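Local coordinates for anti-sigma-factor antagonist (stas) domain protein (Moorella thermoacetica, PDB 3ZXN) that probably serves, as the STAS-domain protein RsbS, as a structural and regulatory component of the bacterial stressosome that controls downstream signalling, at residues A[8-12]-A[13-17]; A[58-61]-A[62-66]; A[68-71]-A[72-75]; A[85-88]-A[89-93]; A[94-98]-A[99-103]. The protein carries 1 engineered substitution. All blocks are in the same frame, centred on the assembly; numbering follows the deposited sequence.

Contact 1: residues A[8-12]-A[13-17]; sequences LKVDD and YWVVA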
loop_
_atom_site.group_PDB
_atom_site.type_symbol
_atom_site.label_atom_id
_atom_site.label_comp_id
_atom_site.label_asym_id
_atom_site.label_seq_id
_atom_site.Cartn_x
_atom_site.Cartn_y
_atom_site.Cartn_z
ATOM N N LEU A 8 -10.084 -5.167 -1.460
ATOM C CA LEU A 8 -10.999 -5.649 -0.423
ATOM C C LEU A 8 -11.275 -4.583 0.639
ATOM O O LEU A 8 -10.480 -3.673 0.846
ATOM C CB LEU A 8 -10.408 -6.891 0.274
ATOM C CG LEU A 8 -9.817 -7.982 -0.634
ATOM C CD1 LEU A 8 -9.165 -9.111 0.174
ATOM C CD2 LEU A 8 -10.871 -8.535 -1.579
ATOM N N LYS A 9 -12.403 -4.714 1.324
ATOM C CA LYS A 9 -12.676 -3.879 2.482
ATOM C C LYS A 9 -12.999 -4.781 3.662
ATOM O O LYS A 9 -13.879 -5.633 3.574
ATOM C CB LYS A 9 -13.834 -2.910 2.208
ATOM C CG LYS A 9 -13.863 -1.713 3.159
ATOM C CD LYS A 9 -14.805 -0.621 2.673
ATOM C CE LYS A 9 -14.438 0.725 3.291
ATOM N NZ LYS A 9 -15.385 1.808 2.901
ATOM N N VAL A 10 -12.263 -4.622 4.754
ATOM C CA VAL A 10 -12.505 -5.431 5.945
ATOM C C VAL A 10 -12.635 -4.534 7.165
ATOM O O VAL A 10 -11.716 -3.790 7.483
ATOM C CB VAL A 10 -11.363 -6.446 6.217
ATOM C CG1 VAL A 10 -11.767 -7.412 7.358
ATOM C CG2 VAL A 10 -11.015 -7.222 4.954
ATOM N N ASP A 11 -13.768 -4.623 7.865
ATOM C CA ASP A 11 -13.991 -3.783 9.037
ATOM C C ASP A 11 -13.656 -2.320 8.712
ATOM O O ASP A 11 -13.031 -1.635 9.516
ATOM C CB ASP A 11 -13.128 -4.252 10.220
ATOM C CG ASP A 11 -13.402 -5.701 10.615
ATOM O OD1 ASP A 11 -14.509 -6.202 10.315
ATOM O OD2 ASP A 11 -12.506 -6.335 11.220
ATOM N N ASP A 12 -14.064 -1.867 7.529
ATOM C CA ASP A 12 -13.845 -0.480 7.074
ATOM C C ASP A 12 -12.407 -0.132 6.690
ATOM O O ASP A 12 -12.109 1.036 6.421
ATOM C CB ASP A 12 -14.342 0.544 8.097
ATOM C CG ASP A 12 -15.851 0.574 8.203
ATOM O OD1 ASP A 12 -16.527 0.382 7.167
ATOM O OD2 ASP A 12 -16.355 0.788 9.326
ATOM N N TYR A 13 -11.524 -1.127 6.678
ATOM C CA TYR A 13 -10.157 -0.939 6.186
ATOM C C TYR A 13 -10.020 -1.485 4.770
ATOM O O TYR A 13 -10.483 -2.589 4.471
ATOM C CB TYR A 13 -9.142 -1.622 7.110
ATOM C CG TYR A 13 -9.005 -0.944 8.450
ATOM C CD1 TYR A 13 -8.118 0.105 8.621
ATOM C CD2 TYR A 13 -9.774 -1.343 9.541
ATOM C CE1 TYR A 13 -7.986 0.740 9.840
ATOM C CE2 TYR A 13 -9.653 -0.709 10.774
ATOM C CZ TYR A 13 -8.755 0.334 10.912
ATOM O OH TYR A 13 -8.610 0.983 12.118
ATOM N N TRP A 14 -9.399 -0.695 3.891
ATOM C CA TRP A 14 -9.079 -1.151 2.556
ATOM C C TRP A 14 -7.902 -2.089 2.675
ATOM O O TRP A 14 -6.949 -1.789 3.392
ATOM C CB TRP A 14 -8.659 0.051 1.670
ATOM C CG TRP A 14 -9.725 1.117 1.556
ATOM C CD1 TRP A 14 -9.741 2.346 2.173
ATOM C CD2 TRP A 14 -10.923 1.041 0.785
ATOM N NE1 TRP A 14 -10.880 3.040 1.820
ATOM C CE2 TRP A 14 -11.620 2.263 0.966
ATOM C CE3 TRP A 14 -11.470 0.067 -0.056
ATOM C CZ2 TRP A 14 -12.834 2.528 0.342
ATOM C CZ3 TRP A 14 -12.686 0.333 -0.672
ATOM C CH2 TRP A 14 -13.352 1.555 -0.469
ATOM N N VAL A 15 -7.974 -3.220 1.972
ATOM C CA VAL A 15 -6.909 -4.213 1.959
ATOM C C VAL A 15 -6.591 -4.633 0.523
ATOM O O VAL A 15 -7.491 -5.002 -0.248
ATOM C CB VAL A 15 -7.292 -5.502 2.763
ATOM C CG1 VAL A 15 -6.249 -6.566 2.543
ATOM C CG2 VAL A 15 -7.468 -5.197 4.249
ATOM N N VAL A 16 -5.312 -4.559 0.165
ATOM C CA VAL A 16 -4.860 -4.863 -1.184
ATOM C C VAL A 16 -3.584 -5.698 -1.128
ATOM O O VAL A 16 -2.678 -5.395 -0.357
ATOM C CB VAL A 16 -4.518 -3.557 -1.975
ATOM C CG1 VAL A 16 -3.875 -3.889 -3.318
ATOM C CG2 VAL A 16 -5.760 -2.698 -2.163
ATOM N N ALA A 17 -3.508 -6.742 -1.945
ATOM C CA ALA A 17 -2.244 -7.450 -2.119
ATOM C C ALA A 17 -1.836 -7.394 -3.578
ATOM O O ALA A 17 -2.583 -7.810 -4.460
ATOM C CB ALA A 17 -2.340 -8.904 -1.638
#

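Contact 2: residues A[58-61]-A[62-66]; sequences EFVT and RVLIE. Engineered in segment 58-61: Glu58 (natural residue Ser).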
loop_
_atom_site.group_PDB
_atom_site.type_symbol
_atom_site.label_atom_id
_atom_site.label_comp_id
_atom_site.label_asym_id
_atom_site.label_seq_id
_atom_site.Cartn_x
_atom_site.Cartn_y
_atom_site.Cartn_z
ATOM N N GLU A 58 10.912 0.454 -10.805
ATOM C CA GLU A 58 10.909 1.903 -10.687
ATOM C C GLU A 58 9.477 2.400 -10.873
ATOM O O GLU A 58 9.086 3.426 -10.315
ATOM C CB GLU A 58 11.830 2.514 -11.744
ATOM C CG GLU A 58 12.472 3.827 -11.336
ATOM C CD GLU A 58 13.742 4.114 -12.120
ATOM O OE1 GLU A 58 14.480 3.151 -12.425
ATOM O OE2 GLU A 58 14.000 5.296 -12.436
ATOM N N PHE A 59 8.704 1.656 -11.662
ATOM C CA PHE A 59 7.300 1.968 -11.904
ATOM C C PHE A 59 6.455 1.749 -10.650
ATOM O O PHE A 59 5.738 2.650 -10.214
ATOM C CB PHE A 59 6.741 1.117 -13.049
ATOM C CG PHE A 59 7.374 1.396 -14.382
ATOM C CD1 PHE A 59 6.984 2.495 -15.136
ATOM C CD2 PHE A 59 8.355 0.554 -14.890
ATOM C CE1 PHE A 59 7.566 2.755 -16.369
ATOM C CE2 PHE A 59 8.939 0.806 -16.122
ATOM C CZ PHE A 59 8.542 1.908 -16.863
ATOM N N VAL A 60 6.534 0.549 -10.082
ATOM C CA VAL A 60 5.806 0.233 -8.855
ATOM C C VAL A 60 6.152 1.217 -7.747
ATOM O O VAL A 60 5.270 1.674 -7.015
ATOM C CB VAL A 60 6.101 -1.204 -8.375
ATOM C CG1 VAL A 60 5.556 -1.428 -6.959
ATOM C CG2 VAL A 60 5.509 -2.212 -9.344
ATOM N N THR A 61 7.433 1.550 -7.632
ATOM C CA THR A 61 7.885 2.473 -6.603
ATOM C C THR A 61 7.162 3.812 -6.711
ATOM O O THR A 61 6.746 4.397 -5.708
ATOM C CB THR A 61 9.403 2.722 -6.675
ATOM O OG1 THR A 61 10.105 1.496 -6.447
ATOM C CG2 THR A 61 9.820 3.737 -5.612
ATOM N N ARG A 62 7.029 4.306 -7.935
ATOM C CA ARG A 62 6.414 5.613 -8.144
ATOM C C ARG A 62 4.934 5.561 -7.801
ATOM O O ARG A 62 4.399 6.499 -7.224
ATOM C CB ARG A 62 6.652 6.121 -9.573
ATOM C CG ARG A 62 8.078 6.631 -9.793
ATOM C CD ARG A 62 8.530 6.529 -11.259
ATOM N NE ARG A 62 7.901 7.525 -12.125
ATOM C CZ ARG A 62 7.036 7.238 -13.095
ATOM N NH1 ARG A 62 6.695 5.975 -13.334
ATOM N NH2 ARG A 62 6.516 8.213 -13.831
ATOM N N VAL A 63 4.282 4.459 -8.150
ATOM C CA VAL A 63 2.902 4.221 -7.742
ATOM C C VAL A 63 2.743 4.219 -6.212
ATOM O O VAL A 63 1.817 4.833 -5.669
ATOM C CB VAL A 63 2.381 2.911 -8.323
ATOM C CG1 VAL A 63 1.185 2.420 -7.528
ATOM C CG2 VAL A 63 2.032 3.092 -9.801
ATOM N N LEU A 64 3.652 3.527 -5.522
ATOM C CA LEU A 64 3.646 3.527 -4.062
ATOM C C LEU A 64 3.925 4.908 -3.471
ATOM O O LEU A 64 3.331 5.275 -2.462
ATOM C CB LEU A 64 4.624 2.494 -3.499
ATOM C CG LEU A 64 4.259 1.041 -3.802
ATOM C CD1 LEU A 64 5.355 0.103 -3.306
ATOM C CD2 LEU A 64 2.911 0.685 -3.159
ATOM N N ILE A 65 4.822 5.680 -4.085
ATOM C CA ILE A 65 5.046 7.039 -3.598
ATOM C C ILE A 65 3.788 7.906 -3.773
ATOM O O ILE A 65 3.449 8.694 -2.886
ATOM C CB ILE A 65 6.287 7.722 -4.257
ATOM C CG1 ILE A 65 7.572 6.961 -3.923
ATOM C CG2 ILE A 65 6.411 9.168 -3.799
ATOM C CD1 ILE A 65 8.799 7.402 -4.739
ATOM N N GLU A 66 3.095 7.767 -4.901
ATOM C CA GLU A 66 1.901 8.573 -5.139
ATOM C C GLU A 66 0.761 8.178 -4.196
ATOM O O GLU A 66 0.119 9.033 -3.593
ATOM C CB GLU A 66 1.473 8.484 -6.602
ATOM C CG GLU A 66 2.473 9.146 -7.552
ATOM C CD GLU A 66 2.126 8.941 -9.012
ATOM O OE1 GLU A 66 0.943 8.690 -9.321
ATOM O OE2 GLU A 66 3.045 9.020 -9.850
#

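Contact 3: residues A[68-71]-A[72-75]; sequences SRLA and ELLG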
loop_
_atom_site.group_PDB
_atom_site.type_symbol
_atom_site.label_atom_id
_atom_site.label_comp_id
_atom_site.label_asym_id
_atom_site.label_seq_id
_atom_site.Cartn_x
_atom_site.Cartn_y
_atom_site.Cartn_z
ATOM N N SER A 68 1.028 6.804 -1.289
ATOM C CA SER A 68 1.451 7.287 0.020
ATOM C C SER A 68 1.185 8.792 0.212
ATOM O O SER A 68 0.631 9.217 1.234
ATOM C CB SER A 68 2.939 6.984 0.223
ATOM O OG SER A 68 3.401 7.488 1.462
ATOM N N ARG A 69 1.573 9.600 -0.769
ATOM C CA ARG A 69 1.342 11.042 -0.671
ATOM C C ARG A 69 -0.134 11.395 -0.594
ATOM O O ARG A 69 -0.534 12.268 0.173
ATOM C CB ARG A 69 1.972 11.789 -1.860
ATOM C CG ARG A 69 3.439 12.127 -1.700
ATOM C CD ARG A 69 3.700 12.966 -0.452
ATOM N NE ARG A 69 3.379 14.385 -0.617
ATOM C CZ ARG A 69 2.497 15.049 0.128
ATOM N NH1 ARG A 69 1.826 14.424 1.095
ATOM N NH2 ARG A 69 2.286 16.341 -0.093
ATOM N N LEU A 70 -0.934 10.755 -1.438
ATOM C CA LEU A 70 -2.368 11.020 -1.453
ATOM C C LEU A 70 -3.025 10.568 -0.148
ATOM O O LEU A 70 -3.857 11.279 0.426
ATOM C CB LEU A 70 -3.028 10.376 -2.677
ATOM C CG LEU A 70 -2.748 11.159 -3.980
ATOM C CD1 LEU A 70 -3.044 10.325 -5.206
ATOM C CD2 LEU A 70 -3.561 12.442 -3.998
ATOM N N ALA A 71 -2.642 9.386 0.333
ATOM C CA ALA A 71 -3.206 8.898 1.590
ATOM C C ALA A 71 -2.983 9.932 2.681
ATOM O O ALA A 71 -3.890 10.260 3.447
ATOM C CB ALA A 71 -2.598 7.520 2.001
ATOM N N GLU A 72 -1.767 10.451 2.750
ATOM C CA GLU A 72 -1.438 11.473 3.728
ATOM C C GLU A 72 -2.329 12.733 3.564
ATOM O O GLU A 72 -2.835 13.283 4.544
ATOM C CB GLU A 72 0.044 11.820 3.605
ATOM C CG GLU A 72 0.478 13.076 4.317
ATOM C CD GLU A 72 1.974 13.302 4.187
ATOM O OE1 GLU A 72 2.588 12.734 3.252
ATOM O OE2 GLU A 72 2.538 14.040 5.024
ATOM N N LEU A 73 -2.529 13.171 2.328
ATOM C CA LEU A 73 -3.387 14.344 2.064
ATOM C C LEU A 73 -4.836 14.065 2.436
ATOM O O LEU A 73 -5.570 14.966 2.841
ATOM C CB LEU A 73 -3.299 14.754 0.586
ATOM C CG LEU A 73 -1.968 15.398 0.191
ATOM C CD1 LEU A 73 -1.806 15.452 -1.325
ATOM C CD2 LEU A 73 -1.854 16.800 0.801
ATOM N N LEU A 74 -5.235 12.799 2.310
ATOM C CA LEU A 74 -6.602 12.390 2.584
ATOM C C LEU A 74 -6.849 12.105 4.069
ATOM O O LEU A 74 -7.973 11.865 4.478
ATOM C CB LEU A 74 -6.955 11.158 1.749
ATOM C CG LEU A 74 -7.063 11.382 0.242
ATOM C CD1 LEU A 74 -7.153 10.053 -0.510
ATOM C CD2 LEU A 74 -8.260 12.281 -0.074
ATOM N N GLY A 75 -5.795 12.140 4.871
ATOM C CA GLY A 75 -5.902 11.799 6.275
ATOM C C GLY A 75 -6.190 10.318 6.461
ATOM O O GLY A 75 -6.764 9.906 7.470
#

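Contact 4: residues A[85-88]-A[89-93]; sequences PAVA and ITLTE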
loop_
_atom_site.group_PDB
_atom_site.type_symbol
_atom_site.label_atom_id
_atom_site.label_comp_id
_atom_site.label_asym_id
_atom_site.label_seq_id
_atom_site.Cartn_x
_atom_site.Cartn_y
_atom_site.Cartn_z
ATOM N N PRO A 85 14.180 -7.503 2.982
ATOM C CA PRO A 85 15.369 -6.644 3.018
ATOM C C PRO A 85 15.807 -6.116 1.646
ATOM O O PRO A 85 16.046 -4.921 1.508
ATOM C CB PRO A 85 16.439 -7.568 3.609
ATOM C CG PRO A 85 15.657 -8.445 4.558
ATOM C CD PRO A 85 14.309 -8.665 3.888
ATOM N N ALA A 86 15.909 -6.979 0.644
ATOM C CA ALA A 86 16.416 -6.534 -0.654
ATOM C C ALA A 86 15.489 -5.484 -1.270
ATOM O O ALA A 86 15.935 -4.533 -1.916
ATOM C CB ALA A 86 16.588 -7.718 -1.592
ATOM N N VAL A 87 14.192 -5.662 -1.063
ATOM C CA VAL A 87 13.204 -4.738 -1.609
ATOM C C VAL A 87 13.171 -3.429 -0.820
ATOM O O VAL A 87 12.920 -2.372 -1.387
ATOM C CB VAL A 87 11.813 -5.383 -1.638
ATOM C CG1 VAL A 87 10.746 -4.353 -1.968
ATOM C CG2 VAL A 87 11.799 -6.524 -2.638
ATOM N N ALA A 88 13.432 -3.494 0.482
ATOM C CA ALA A 88 13.504 -2.276 1.282
ATOM C C ALA A 88 14.631 -1.393 0.766
ATOM O O ALA A 88 14.501 -0.172 0.711
ATOM C CB ALA A 88 13.718 -2.608 2.755
ATOM N N ILE A 89 15.737 -2.023 0.388
ATOM C CA ILE A 89 16.878 -1.301 -0.169
ATOM C C ILE A 89 16.493 -0.572 -1.454
ATOM O O ILE A 89 16.752 0.617 -1.614
ATOM C CB ILE A 89 18.061 -2.257 -0.475
ATOM C CG1 ILE A 89 18.576 -2.912 0.807
ATOM C CG2 ILE A 89 19.180 -1.514 -1.166
ATOM C CD1 ILE A 89 18.959 -1.925 1.873
ATOM N N THR A 90 15.876 -1.304 -2.368
ATOM C CA THR A 90 15.490 -0.759 -3.663
ATOM C C THR A 90 14.482 0.373 -3.534
ATOM O O THR A 90 14.672 1.442 -4.109
ATOM C CB THR A 90 14.883 -1.848 -4.545
ATOM O OG1 THR A 90 15.822 -2.923 -4.675
ATOM C CG2 THR A 90 14.545 -1.286 -5.924
ATOM N N LEU A 91 13.406 0.139 -2.781
ATOM C CA LEU A 91 12.389 1.176 -2.568
ATOM C C LEU A 91 12.979 2.496 -2.054
ATOM O O LEU A 91 12.632 3.587 -2.528
ATOM C CB LEU A 91 11.320 0.680 -1.584
ATOM C CG LEU A 91 10.426 -0.452 -2.104
ATOM C CD1 LEU A 91 9.555 -1.058 -0.984
ATOM C CD2 LEU A 91 9.566 0.050 -3.263
ATOM N N THR A 92 13.849 2.389 -1.059
ATOM C CA THR A 92 14.474 3.553 -0.452
ATOM C C THR A 92 15.379 4.265 -1.472
ATOM O O THR A 92 15.451 5.486 -1.497
ATOM C CB THR A 92 15.290 3.143 0.794
ATOM O OG1 THR A 92 14.404 2.646 1.805
ATOM C CG2 THR A 92 16.063 4.322 1.355
ATOM N N GLU A 93 16.054 3.488 -2.311
ATOM C CA GLU A 93 16.963 4.043 -3.307
ATOM C C GLU A 93 16.190 4.761 -4.392
ATOM O O GLU A 93 16.703 5.676 -5.032
ATOM C CB GLU A 93 17.833 2.946 -3.924
ATOM C CG GLU A 93 18.949 2.465 -3.011
ATOM C CD GLU A 93 19.732 1.305 -3.599
ATOM O OE1 GLU A 93 19.272 0.721 -4.606
ATOM O OE2 GLU A 93 20.807 0.974 -3.047
#

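Contact 5: residues A[94-98]-A[99-103]; sequences MGLDL and RGMAT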
loop_
_atom_site.group_PDB
_atom_site.type_symbol
_atom_site.label_atom_id
_atom_site.label_comp_id
_atom_site.label_asym_id
_atom_site.label_seq_id
_atom_site.Cartn_x
_atom_site.Cartn_y
_atom_site.Cartn_z
ATOM N N MET A 94 14.945 4.353 -4.593
ATOM C CA MET A 94 14.112 4.980 -5.608
ATOM C C MET A 94 13.240 6.119 -5.056
ATOM O O MET A 94 12.401 6.658 -5.775
ATOM C CB MET A 94 13.276 3.919 -6.336
ATOM C CG MET A 94 14.128 2.947 -7.163
ATOM S SD MET A 94 13.256 1.482 -7.775
ATOM C CE MET A 94 14.514 0.776 -8.847
ATOM N N GLY A 95 13.433 6.476 -3.784
ATOM C CA GLY A 95 12.778 7.646 -3.208
ATOM C C GLY A 95 11.627 7.453 -2.213
ATOM O O GLY A 95 11.051 8.434 -1.721
ATOM N N LEU A 96 11.277 6.207 -1.906
ATOM C CA LEU A 96 10.202 5.962 -0.933
ATOM C C LEU A 96 10.774 5.996 0.488
ATOM O O LEU A 96 11.663 5.213 0.818
ATOM C CB LEU A 96 9.502 4.620 -1.214
ATOM C CG LEU A 96 8.230 4.289 -0.406
ATOM C CD1 LEU A 96 7.119 5.270 -0.727
ATOM C CD2 LEU A 96 7.753 2.869 -0.673
ATOM N N ASP A 97 10.274 6.897 1.329
ATOM C CA ASP A 97 10.802 7.018 2.684
ATOM C C ASP A 97 10.227 5.931 3.601
ATOM O O ASP A 97 9.194 6.127 4.242
ATOM C CB ASP A 97 10.511 8.396 3.270
ATOM C CG ASP A 97 10.985 8.525 4.701
ATOM O OD1 ASP A 97 11.942 7.811 5.084
ATOM O OD2 ASP A 97 10.393 9.330 5.447
ATOM N N LEU A 98 10.898 4.789 3.660
ATOM C CA LEU A 98 10.397 3.671 4.477
ATOM C C LEU A 98 10.453 3.941 5.978
ATOM O O LEU A 98 9.555 3.533 6.712
ATOM C CB LEU A 98 11.124 2.375 4.121
ATOM C CG LEU A 98 10.662 1.803 2.780
ATOM C CD1 LEU A 98 11.364 0.471 2.472
ATOM C CD2 LEU A 98 9.130 1.652 2.772
ATOM N N ARG A 99 11.492 4.646 6.429
ATOM C CA ARG A 99 11.657 4.907 7.857
ATOM C C ARG A 99 10.531 5.725 8.437
ATOM O O ARG A 99 10.074 5.469 9.563
ATOM C CB ARG A 99 12.959 5.633 8.153
ATOM C CG ARG A 99 13.285 5.696 9.643
ATOM C CD ARG A 99 14.603 6.433 9.868
ATOM N NE ARG A 99 14.931 6.537 11.283
ATOM C CZ ARG A 99 15.994 7.181 11.752
ATOM N NH1 ARG A 99 16.832 7.790 10.915
ATOM N NH2 ARG A 99 16.218 7.225 13.057
ATOM N N GLY A 100 10.100 6.714 7.669
ATOM C CA GLY A 100 9.097 7.648 8.135
ATOM C C GLY A 100 7.667 7.215 7.873
ATOM O O GLY A 100 6.741 7.969 8.158
ATOM N N MET A 101 7.467 6.017 7.329
ATOM C CA MET A 101 6.103 5.559 7.089
ATOM C C MET A 101 5.795 4.283 7.870
ATOM O O MET A 101 6.709 3.599 8.329
ATOM C CB MET A 101 5.832 5.372 5.600
ATOM C CG MET A 101 6.458 4.152 4.990
ATOM S SD MET A 101 6.062 4.015 3.225
ATOM C CE MET A 101 4.336 3.591 3.261
ATOM N N ALA A 102 4.510 3.988 8.023
ATOM C CA ALA A 102 4.088 2.780 8.724
ATOM C C ALA A 102 4.303 1.565 7.822
ATOM O O ALA A 102 3.781 1.499 6.710
ATOM C CB ALA A 102 2.632 2.890 9.138
ATOM N N THR A 103 5.105 0.612 8.286
ATOM C CA THR A 103 5.257 -0.641 7.568
ATOM C C THR A 103 4.994 -1.798 8.560
ATOM O O THR A 103 5.152 -1.628 9.764
ATOM C CB THR A 103 6.651 -0.791 6.890
ATOM O OG1 THR A 103 7.687 -0.790 7.878
ATOM C CG2 THR A 103 6.927 0.350 5.856
#

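Contact 1: residues A[8-12]-A[13-17]
Leu8 pairs with Val15 and Val10 with Tyr13 as antiparallel hydrogen-bonded pairs, Lys9 facing Trp14 as the non-hydrogen-bonded pair between them, and a type I' turn from Val10 to Tyr13 closes this tight two-residue hairpin. Val10 N gives to Tyr13 O at 2.7 Å, and Tyr13 N returns to Val10 O at 2.8 Å. Asp11 and Asp12 both take positive phi at the turn, where their carboxylates lead outward, as suits polar residues at an exposed tip.

Lys9 and Trp14 meet on one side of the hairpin. With CG anti to the backbone N (chi1 -160°) and the chain extended beyond it, the lysine runs across the indole: CE lies 3.9 Å from the centroid of the Trp14 six-membered ring, a CH-pi contact over its face, while NZ, 4.3 Å from the same centroid, makes an off-centre cation-pi contact. NZ is also hydrogen-bonded to Ala42 O. A serine in place of Lys9 would probably leave that indole face without its methylene cover and Ala42 O without this donor.

On the other side Val10 CG2 touches Val15 CG2 at 4.1 Å, two branched residues well suited to strands. The Tyr13 ring has Val10 O at its edge, in plane. From there it packs against Leu111, Leu114 and Lys115 of helix 107-118, while Trp14 lies on Asn37 and Ile38 of helix 25-38. Strand 13-17 thus separates two helices and hydrogen-bonds on to strand 45-49.

Contact 2: residues A[58-61]-A[62-66]
The Phe59 ring and the Arg62 guanidinium approach each other obliquely, with their planes turned 79° apart, not far from perpendicular, and NH1 of Arg62 comes to 3.9 Å from CD1 of Phe59; the two side chains run side by side and point the same way. This is a glancing contact and not a parallel stack. The arginine reaches it through a bend at chi3 (73°), after its aliphatic part has passed close to the backbone: CD of Arg62 lies 3.3 Å from Glu58 O. Glu58 is an engineered replacement of the natural serine, and its carboxylate stays well short of the guanidinium, with OE2 6.5 Å from Arg62 NE. In well-studied RsbS relatives a serine near this helix start is phosphorylated, so the glutamate was probably introduced to imitate that form.

The helical ladder is regular. Val63 N bonds to Phe59 O, and Leu64 N reaches Val60 O at 2.9 Å. One turn apart, Val60 CG1 and Leu64 CD1 lie alongside each other at 4.0 Å, an apolar pair of which Leu64 is the buried member. Thr61 serves both chemistries: chi1 of -62° sets OG1 beside its own backbone N, where it bonds to Asp57 O one turn back, and turns CG2 onward to Ile65 CD1 at 3.9 Å.

This is the opening of helix 58-74, the connection between parallel strands 45-49 and 78-81. Val63 leans on Val27 and Lys31 of helix 25-38, and Ile65 packs on Leu96 in the loop after helix 85-93.

Contact 3: residues A[68-71]-A[72-75]
Charge pairing joins Arg69 to Glu72, three residues on: NH1 of the arginine lies 2.8 Å from OE1 of the glutamate in a salt bridge whose hydrogen bond is weak, being bent to 121°. The guanidinium and carboxylate planes are turned 71° apart, so the two groups do not pair in the flat, two-pronged way. The arginine folds back through bends at chi2 and chi3, while the glutamate stretches straight out to meet it. Leu73 CD1 sits over one face of the same guanidinium.

Apolar contact is lighter: Leu70 CD2 approaches Leu73 CD1 at 4.4 Å.

Backbone bonds complete the last turns of helix 58-74. Glu72 N gives to Ser68 O, Leu73 N to Arg69 O and Leu74 N to Leu70 O, this last at 2.8 Å. Gly75 then leaves the helix with a phi of 69°, the positive value that favours glycine, and ends it in a Schellman motif.

Leu70 and Leu74 reach Leu35 and Ile38 of helix 25-38, and Ala71 rests on Phe78. The chemistry is therefore two-sided: small and apolar residues meet the fold, while an exposed ion pair gripped by one bent bond probably adds only modest stability.

Contact 4: residues A[85-88]-A[89-93]
Ile89 N bonds to Pro85 O at 3.1 Å in the first turn of helix 85-93, the connection of the beta-alpha-beta unit between strands 78-81 and 102-104. Proline suits this start because the first turn of a helix needs no backbone N-H from it. The Ile89 side chain lies back along the turn, CG1 coming to 3.3 Å from the same Pro85 O.

Thr90 follows, its N giving to Ala86 O. Leu91 is the inward residue: its N reaches Val87 O at 2.9 Å in a nearly straight bond (173°), and its CD1 crosses to Val87 CG1 at 3.6 Å. Chi1 of -68° lays CG beside the backbone N, over the preceding turn. Both side chains pack on Val56, and Leu91 also touches Thr61 and Leu64 of helix 58-74. Replacing Leu91 with an alanine would probably leave Val87 CG1 without its partner and open a gap beside Val56 and helix 58-74.

Thr92 suits its place because its OG1, beside the backbone N, can turn back to the carbonyl one turn earlier. Ala88 O is gripped twice, by Thr92 N at 3.2 Å and by Thr92 OG1 at 3.0 Å, the two donors arriving from opposite faces of the carbonyl plane.

Contact 5: residues A[94-98]-A[99-103]
Met101 folds back over the residues that precede its turn. Its CB lies 3.7 Å from Asp97 O. CG, held between the backbone N and the carbonyl carbon (chi1 75°), comes to 3.5 Å from that same Asp97 O and stays close to Leu98 O. SD then enters apolar company, 3.9 Å from Leu98 CD2 and 4.2 Å from Leu96 CG, and the chain bends at chi3 to carry its methyl end on. An unbranched, flexible thioether suits this route, since it can follow the backbone before packing beside two leucines.

Leu98 runs side by side with Met101, and its CD2 also meets Thr103 CG2 at 4.0 Å, those two side chains crossing at about a right angle.

The turn itself is type I, from Leu98 to Met101, closed by a weak bond from Met101 N to Leu98 O at 3.3 Å. Asp97, the centre of an inverse gamma turn, turns its carboxylate toward Gly100 N, which makes a weak bond to OD1 at 3.4 Å. Glycine fits here because a CB at position 100 would run into Asp97 OD2.

These residues lead from the end of helix 85-93 into strand 102-104. Leu98 plugs against Ala88, Leu91 and Thr92 of that helix and Leu80 of strand 78-81, Met101 packs on Phe78 and Leu80, and Ala102 hydrogen-bonds with Leu80 as the strand joins the sheet.

Overall arrangement
Contacts 1, 2 and 4 are partly buried, whereas contacts 3 and 5 lie at the surface. Contacts 1 and 5 belong to opposite ends of one mixed sheet, their centres about 21 Å apart: the first is a hairpin held by strong backbone pairing, the other a turn closed by weak bonds. Contacts 2 and 3 share helix 58-74, with apolar pairs at its start and an ion pair and a glycine stop at its end. Contacts 2, 4 and 5 share a junction between helix 58-74, helix 85-93 and the loop that follows it, where Thr61 OG1 lies 3.4 Å from Met94 SD. Contact 4 combines apolar packing with a threonine hydroxyl bond to its own backbone.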